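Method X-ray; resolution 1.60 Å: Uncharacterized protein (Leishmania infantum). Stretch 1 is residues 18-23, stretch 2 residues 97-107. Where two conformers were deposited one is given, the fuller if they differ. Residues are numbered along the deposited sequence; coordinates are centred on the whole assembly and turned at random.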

# COMPACT_ATOMS: atom_id res chain seq x y z
N LEU A 18 11.55 -7.66 1.37
CA LEU A 18 10.55 -7.09 0.48
C LEU A 18 9.90 -8.26 -0.25
O LEU A 18 10.52 -8.88 -1.13
CB LEU A 18 11.17 -6.09 -0.49
CG LEU A 18 10.16 -5.34 -1.36
CD1 LEU A 18 9.16 -4.59 -0.50
CD2 LEU A 18 10.87 -4.37 -2.32
N LEU A 19 8.67 -8.58 0.12
CA LEU A 19 7.99 -9.75 -0.43
C LEU A 19 7.37 -9.46 -1.78
O LEU A 19 7.37 -10.31 -2.67
CB LEU A 19 6.90 -10.24 0.52
CG LEU A 19 7.37 -10.67 1.90
CD1 LEU A 19 6.18 -11.05 2.76
CD2 LEU A 19 8.35 -11.83 1.79
N ASP A 20 6.84 -8.25 -1.95
CA ASP A 20 6.19 -7.88 -3.19
C ASP A 20 6.05 -6.37 -3.27
O ASP A 20 6.20 -5.67 -2.26
CB ASP A 20 4.81 -8.55 -3.31
CG ASP A 20 4.50 -9.00 -4.73
OD1 ASP A 20 3.70 -9.95 -4.89
OD2 ASP A 20 5.04 -8.40 -5.68
N SER A 21 5.78 -5.88 -4.46
CA SER A 21 5.54 -4.45 -4.63
C SER A 21 4.63 -4.23 -5.82
O SER A 21 4.58 -5.04 -6.74
CB SER A 21 6.85 -3.68 -4.82
OG SER A 21 7.50 -4.12 -6.00
N PHE A 22 3.91 -3.11 -5.77
CA PHE A 22 2.86 -2.82 -6.75
C PHE A 22 2.80 -1.34 -7.08
O PHE A 22 2.91 -0.49 -6.20
CB PHE A 22 1.50 -3.28 -6.21
CG PHE A 22 1.41 -4.77 -6.04
CD1 PHE A 22 1.06 -5.58 -7.10
CD2 PHE A 22 1.70 -5.36 -4.81
CE1 PHE A 22 1.00 -6.95 -6.95
CE2 PHE A 22 1.63 -6.74 -4.66
CZ PHE A 22 1.29 -7.53 -5.74
N ASN A 23 2.59 -1.04 -8.35
CA ASN A 23 2.29 0.33 -8.76
C ASN A 23 0.88 0.69 -8.35
O ASN A 23 -0.06 -0.07 -8.59
CB ASN A 23 2.44 0.48 -10.26
CG ASN A 23 3.85 0.22 -10.73
OD1 ASN A 23 4.14 -0.84 -11.30
ND2 ASN A 23 4.73 1.16 -10.48
N ASP A 97 -5.97 -7.22 -8.12
CA ASP A 97 -6.28 -8.54 -7.57
C ASP A 97 -5.03 -9.16 -6.95
O ASP A 97 -5.08 -9.70 -5.84
CB ASP A 97 -6.84 -9.46 -8.66
CG ASP A 97 -8.25 -9.08 -9.06
OD1 ASP A 97 -8.92 -8.37 -8.27
OD2 ASP A 97 -8.69 -9.50 -10.15
N GLN A 98 -3.91 -9.06 -7.65
CA GLN A 98 -2.66 -9.61 -7.15
C GLN A 98 -2.22 -8.86 -5.89
O GLN A 98 -1.76 -9.48 -4.93
CB GLN A 98 -1.55 -9.53 -8.20
CG GLN A 98 -1.69 -10.53 -9.34
CD GLN A 98 -0.61 -10.34 -10.39
OE1 GLN A 98 0.28 -9.51 -10.23
NE2 GLN A 98 -0.70 -11.10 -11.48
N ALA A 99 -2.37 -7.53 -5.90
CA ALA A 99 -2.00 -6.72 -4.74
C ALA A 99 -2.85 -7.11 -3.54
O ALA A 99 -2.34 -7.28 -2.43
CB ALA A 99 -2.17 -5.22 -5.04
N TYR A 100 -4.15 -7.25 -3.78
CA TYR A 100 -5.07 -7.56 -2.69
C TYR A 100 -4.74 -8.94 -2.12
O TYR A 100 -4.71 -9.13 -0.91
CB TYR A 100 -6.52 -7.47 -3.17
CG TYR A 100 -7.52 -7.73 -2.09
CD1 TYR A 100 -7.96 -6.72 -1.25
CD2 TYR A 100 -8.05 -9.01 -1.91
CE1 TYR A 100 -8.89 -6.96 -0.25
CE2 TYR A 100 -8.98 -9.26 -0.92
CZ TYR A 100 -9.39 -8.24 -0.10
OH TYR A 100 -10.32 -8.51 0.89
N SER A 101 -4.46 -9.89 -3.01
CA SER A 101 -4.08 -11.23 -2.57
C SER A 101 -2.81 -11.21 -1.74
O SER A 101 -2.71 -11.90 -0.71
CB SER A 101 -3.92 -12.16 -3.77
OG SER A 101 -5.18 -12.39 -4.37
N ALA A 102 -1.83 -10.43 -2.18
CA ALA A 102 -0.56 -10.36 -1.46
C ALA A 102 -0.77 -9.72 -0.08
O ALA A 102 -0.20 -10.17 0.91
CB ALA A 102 0.47 -9.59 -2.27
N LEU A 103 -1.62 -8.69 -0.02
CA LEU A 103 -2.00 -8.08 1.26
C LEU A 103 -2.65 -9.08 2.19
O LEU A 103 -2.26 -9.19 3.34
CB LEU A 103 -2.95 -6.90 1.05
CG LEU A 103 -2.32 -5.66 0.46
CD1 LEU A 103 -3.34 -4.54 0.39
CD2 LEU A 103 -1.15 -5.26 1.31
N MET A 104 -3.67 -9.79 1.69
CA MET A 104 -4.36 -10.79 2.50
C MET A 104 -3.40 -11.80 3.10
O MET A 104 -3.51 -12.16 4.26
CB MET A 104 -5.40 -11.56 1.67
CG MET A 104 -6.68 -10.82 1.34
SD MET A 104 -7.56 -10.14 2.77
CE MET A 104 -6.99 -8.44 2.58
N SER A 105 -2.44 -12.24 2.29
CA SER A 105 -1.53 -13.29 2.72
C SER A 105 -0.73 -12.87 3.95
O SER A 105 -0.47 -13.68 4.83
CB SER A 105 -0.58 -13.68 1.59
OG SER A 105 -1.30 -14.27 0.52
N GLN A 106 -0.35 -11.60 4.01
CA GLN A 106 0.43 -11.14 5.15
C GLN A 106 -0.45 -10.70 6.30
O GLN A 106 -0.13 -10.94 7.46
CB GLN A 106 1.38 -10.01 4.75
CG GLN A 106 2.46 -10.43 3.78
CD GLN A 106 3.11 -11.74 4.15
OE1 GLN A 106 3.68 -11.89 5.24
NE2 GLN A 106 3.01 -12.72 3.27
N TRP A 107 -1.55 -10.02 5.98
CA TRP A 107 -2.44 -9.53 7.01
C TRP A 107 -3.14 -10.67 7.75
O TRP A 107 -3.26 -10.64 8.97
CB TRP A 107 -3.47 -8.58 6.39
CG TRP A 107 -4.43 -8.00 7.36
CD1 TRP A 107 -4.15 -7.32 8.50
CD2 TRP A 107 -5.86 -8.04 7.25
NE1 TRP A 107 -5.31 -6.93 9.12
CE2 TRP A 107 -6.38 -7.36 8.37
CE3 TRP A 107 -6.74 -8.58 6.31
CZ2 TRP A 107 -7.75 -7.22 8.58
CZ3 TRP A 107 -8.10 -8.44 6.53
CH2 TRP A 107 -8.59 -7.76 7.66

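How does the stretch begin its contact with the helix? Leu18 takes no part, but Leu19 points toward the helix and, with chi1 m and chi2 t, extends its side chain to Gln106. Leu19 CD1 lies 3.4 Å from Gln106 CD, a close packing of a methyl group against the amide carbon. Leu19 is otherwise exposed, so this contact covers part of a greasy side chain, and the long, flexible Gln106, bent by two successive m rotamers, supplies the surface it rests on.

What does Asp20 contribute, where the strand starts? It points toward the helix, yet its nearest approach is a loose one, 4.2 Å from Asp20 OD1 to Ala102 CB. Its clearer role is within its own stretch: Ser21 N donates a hydrogen bond to Asp20 OD2 at 2.9 Å. The carboxylate thus holds a backbone amide of the strand while losing little surface to the helix. Ser21 itself is out of reach of the helix.

Why does Phe22 dominate the contact? Its buried ring, in the m rotamer, is laid against the helix where Ala99 offers little bulk. Ala99 CA sits over one face, 3.6 Å from the centroid of the Phe22 ring and 14° off its normal, a CH-pi contact. Methyl groups add to the packing: Phe22 CG is 3.7 Å from Ala99 CB, and Phe22 CE2 is 3.9 Å from Ala102 CB. Gln98 adds its CB, 3.8 Å from Phe22 CE1.

What, then, holds the pieces together? No hydrogen bond crosses between them; the contact rests on van der Waals packing and the CH-pi contact, and buries 253 Å² summed over both stretches. Phe22 CA is 6.5 Å from Ala99 CA, and the small alanine side chains leave room for the ring between strand and helix. Asn23, next in sequence, does not reach the helix.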